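Local structure of extracellular solute-binding protein family 1 (Pseudothermotoga lettingae, 5CI5) at residues K356-I359 and I360-F364; P340-M343 and D344-K347. The protein probably delivers a sugar to an ABC transporter as its extracellular solute-binding protein, and holds alpha-D-tagatopyranose in its pocket. All blocks are in the same frame, centred on the assembly; numbering follows the deposited sequence.

Contact 1: residues K356-I359 and I360-F364; sequences KWQI and IFETF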
# COMPACT_ATOMS: atom_id res chain seq x y z
N LYS A 356 18.35 -3.51 -1.00
CA LYS A 356 16.93 -3.28 -1.23
C LYS A 356 16.47 -2.09 -0.41
O LYS A 356 15.69 -1.26 -0.85
CB LYS A 356 16.07 -4.50 -0.83
CG LYS A 356 16.21 -5.70 -1.72
CD LYS A 356 15.07 -6.72 -1.52
CE LYS A 356 14.89 -7.16 -0.06
NZ LYS A 356 15.99 -8.01 0.41
N TRP A 357 16.99 -1.99 0.79
CA TRP A 357 16.48 -0.96 1.69
C TRP A 357 17.09 0.42 1.41
O TRP A 357 16.46 1.44 1.70
CB TRP A 357 16.71 -1.39 3.12
CG TRP A 357 15.68 -2.36 3.50
CD1 TRP A 357 15.76 -3.70 3.41
CD2 TRP A 357 14.37 -2.06 4.00
NE1 TRP A 357 14.59 -4.28 3.83
CE2 TRP A 357 13.72 -3.28 4.19
CE3 TRP A 357 13.69 -0.87 4.29
CZ2 TRP A 357 12.42 -3.35 4.68
CZ3 TRP A 357 12.41 -0.95 4.77
CH2 TRP A 357 11.79 -2.18 4.97
N GLN A 358 18.28 0.46 0.82
CA GLN A 358 18.87 1.74 0.46
C GLN A 358 17.95 2.48 -0.48
O GLN A 358 17.70 3.68 -0.33
CB GLN A 358 20.25 1.56 -0.19
CG GLN A 358 20.94 2.89 -0.54
CD GLN A 358 21.50 2.91 -1.95
OE1 GLN A 358 21.00 3.64 -2.82
NE2 GLN A 358 22.53 2.10 -2.20
N ILE A 359 17.43 1.73 -1.44
CA ILE A 359 16.57 2.27 -2.45
C ILE A 359 15.25 2.77 -1.84
O ILE A 359 14.71 3.81 -2.23
CB ILE A 359 16.32 1.18 -3.54
CG1 ILE A 359 17.66 0.79 -4.18
CG2 ILE A 359 15.37 1.68 -4.56
CD1 ILE A 359 17.65 -0.46 -5.10
N ILE A 360 14.75 2.03 -0.87
CA ILE A 360 13.50 2.38 -0.20
C ILE A 360 13.66 3.68 0.58
O ILE A 360 12.87 4.61 0.45
CB ILE A 360 13.05 1.24 0.73
CG1 ILE A 360 12.68 0.02 -0.10
CG2 ILE A 360 11.84 1.65 1.57
CD1 ILE A 360 12.53 -1.27 0.67
N PHE A 361 14.72 3.75 1.38
CA PHE A 361 14.94 4.92 2.21
C PHE A 361 15.19 6.19 1.38
O PHE A 361 14.78 7.27 1.79
CB PHE A 361 16.10 4.66 3.18
CG PHE A 361 15.78 3.65 4.26
CD1 PHE A 361 14.52 3.62 4.87
CD2 PHE A 361 16.73 2.74 4.67
CE1 PHE A 361 14.23 2.68 5.85
CE2 PHE A 361 16.46 1.80 5.66
CZ PHE A 361 15.20 1.77 6.24
N GLU A 362 15.85 6.05 0.22
CA GLU A 362 16.10 7.18 -0.66
C GLU A 362 14.85 7.66 -1.37
O GLU A 362 14.69 8.84 -1.62
CB GLU A 362 17.17 6.81 -1.69
CG GLU A 362 18.55 6.92 -1.11
CD GLU A 362 18.86 8.35 -0.66
OE1 GLU A 362 18.88 9.26 -1.52
OE2 GLU A 362 19.04 8.56 0.56
N THR A 363 13.94 6.73 -1.68
CA THR A 363 12.74 7.05 -2.45
C THR A 363 11.60 7.57 -1.57
O THR A 363 10.85 8.48 -1.95
CB THR A 363 12.28 5.80 -3.22
OG1 THR A 363 13.32 5.39 -4.11
CG2 THR A 363 11.05 6.06 -4.03
N PHE A 364 11.47 6.98 -0.38
CA PHE A 364 10.35 7.24 0.54
C PHE A 364 9.99 8.72 0.73
O PHE A 364 8.84 9.09 0.67
CB PHE A 364 10.70 6.55 1.87
CG PHE A 364 9.66 6.70 2.95
CD1 PHE A 364 8.50 5.95 2.92
CD2 PHE A 364 9.87 7.57 4.01
CE1 PHE A 364 7.56 6.06 3.91
CE2 PHE A 364 8.92 7.68 5.01
CZ PHE A 364 7.77 6.94 4.97
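Ile359 O takes two bonds from one residue, Thr363: the hydroxyl OG1 reaches it at 2.8 Å and the amide N at 3.1 Å, from opposite faces of the carbonyl plane. The side chain gets there because OG1 lies beside the backbone N and anti to the carbonyl carbon (chi1 -60°), turned back down the helix axis. Threonine suits the place because its short hydroxyl can reach the carbonyl one turn back. The turns below are tied by the i to i+4 ladder of an alpha-helix, straightest from Phe361 N to Trp357 O (2.9 Å, 171° at the hydrogen). The apolar side is built on Trp357. Ile360 CD1 lies over one face of the indole, 3.9 Å from the centroid of the six-membered ring in a CH-pi contact, and the terminal methyl of an isoleucine is long enough to reach over the ring. Phe361 approaches the same ring from one turn on: its CZ comes within 3.6 Å of Trp357 CE3, with the two ring planes inclined at 42°, neither stacked nor edge-to-face. With an alanine in place of Phe361, the indole would probably lose this ring from beside CE3 and a gap would open there. Gln358 and Glu362, by contrast, are polar residues on the exposed side, linked through their backbones. Helix 355-363 thus turns Trp357, Ile360 and Phe361 onto Met339 of strand 339-340, and Phe364, just after it, does the same, while Trp357 also meets Phe269 of helix 268-275, and Thr363 and Phe364 reach strand 128-138.

Contact 2: residues P340-M343 and D344-K347; sequences PTRM and DVCK
Arg342 and Asp344 meet through two nearly parallel hydrogen bonds of a side-on salt bridge, Arg342 NE giving to Asp344 OD1 at 3.0 Å and Arg342 NH2 to Asp344 OD2 at 2.9 Å. Both oxygens use their syn lone pairs, and the guanidinium and carboxylate planes differ by only 13°, which fixes the rotation of both groups. Asp344 CG stands between its own backbone N and carbonyl carbon (chi1 51°), a position that swings the carboxylate back over the start of the helix. Arginine suits the place because it has nitrogens to spare: NH1 goes on to Glu110 and to Thr323 O, so the buried cation faces two carboxylates, which would be expected to keep it charged. Arg342 is also the N-cap of helix 343-348, at the turn where strand 339-340 gives way to helix; its carbonyl O accepts the amide of Cys346 at 3.2 Å and begins the helical bonding. Close packing continues on the inner side. Pro340 CG lies 3.6 Å from Val345 CG1, and Pro340 CD is 3.7 Å from Cys346 SG, so a rigid ring and two compact side chains fill the angle between strand end and helix, where Trp328 and Val332 of helix 325-335 also press on the proline. The outer side is looser. There the selenomethionine Met343 and Lys347 run side by side, pointing the same way, with Lys347 CE 3.8 Å from Met343 CB. The lysine's extended chain suits an exposed position, its methylenes and NZ lying along an apolar neighbour. Beneath this pair the backbone supplies the polar link, Lys347 N bonding to Met343 O at 2.9 Å.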
# COMPACT_ATOMS: atom_id res chain seq x y z
N PRO A 340 9.33 0.04 9.29
CA PRO A 340 8.85 0.63 10.54
C PRO A 340 8.48 2.09 10.33
O PRO A 340 9.17 2.79 9.59
CB PRO A 340 10.06 0.52 11.50
CG PRO A 340 11.02 -0.49 10.86
CD PRO A 340 10.71 -0.50 9.39
N THR A 341 7.41 2.53 10.98
CA THR A 341 7.11 3.96 11.05
C THR A 341 8.06 4.71 12.00
O THR A 341 8.11 5.92 11.94
CB THR A 341 5.68 4.21 11.52
OG1 THR A 341 5.47 3.61 12.80
CG2 THR A 341 4.72 3.62 10.50
N ARG A 342 8.80 3.98 12.84
CA ARG A 342 9.80 4.59 13.74
C ARG A 342 11.17 4.76 13.06
O ARG A 342 11.76 3.79 12.58
CB ARG A 342 10.01 3.75 14.99
CG ARG A 342 8.80 3.59 15.93
CD ARG A 342 9.20 2.73 17.12
NE ARG A 342 10.13 3.48 17.97
CZ ARG A 342 9.85 4.04 19.14
NH1 ARG A 342 8.65 3.94 19.69
NH2 ARG A 342 10.81 4.72 19.77
N MSE A 343 11.68 5.99 13.09
CA MSE A 343 12.98 6.33 12.52
C MSE A 343 14.10 5.58 13.24
O MSE A 343 14.98 5.02 12.59
CB MSE A 343 13.22 7.83 12.59
CG MSE A 343 12.36 8.60 11.65
SE MSE A 343 12.88 10.45 11.50
CE MSE A 343 12.21 11.04 13.21
N ASP A 344 14.05 5.56 14.58
CA ASP A 344 15.14 4.92 15.32
C ASP A 344 15.26 3.43 14.96
O ASP A 344 16.38 2.95 14.79
CB ASP A 344 15.02 5.13 16.83
CG ASP A 344 13.65 4.77 17.42
OD1 ASP A 344 12.77 4.20 16.73
OD2 ASP A 344 13.48 5.06 18.64
N VAL A 345 14.16 2.70 14.78
CA VAL A 345 14.26 1.31 14.35
C VAL A 345 14.83 1.17 12.94
O VAL A 345 15.65 0.27 12.66
CB VAL A 345 12.89 0.62 14.43
CG1 VAL A 345 12.95 -0.78 13.93
CG2 VAL A 345 12.40 0.62 15.86
N CYS A 346 14.38 2.04 12.03
CA CYS A 346 14.89 2.01 10.67
C CYS A 346 16.40 2.22 10.65
O CYS A 346 17.11 1.59 9.86
CB CYS A 346 14.22 3.09 9.82
SG CYS A 346 12.48 2.72 9.38
N LYS A 347 16.89 3.08 11.53
CA LYS A 347 18.27 3.53 11.51
C LYS A 347 19.17 2.56 12.28
O LYS A 347 20.35 2.39 11.94
CB LYS A 347 18.40 4.93 12.10
CG LYS A 347 17.74 6.03 11.27
CD LYS A 347 17.56 7.29 12.08
CE LYS A 347 16.79 8.36 11.31
NZ LYS A 347 16.62 9.58 12.17

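Contact 2 precedes contact 1 in the chain; contact 1 runs along helix 355-363, while contact 2 joins the end of strand 339-340 to the first turn of helix 343-348. Their centres lie 13 Å apart, and they touch where Phe361 CE1 packs 3.9 Å from Cys346 SG. Both are partly buried, but the inner faces differ. In contact 1 aromatic and aliphatic side chains do the work, the side chain of Trp357 lying about 10 Å from the bound tagatopyranose; in contact 2 a charged pair lies beside the apolar wedge at a helix start. Strand 339-340 serves both, since Met339 lies against helix 355-363 and Pro340 enters contact 2. Gln358 and Glu362 in one, Lys347 in the other, mark the surface.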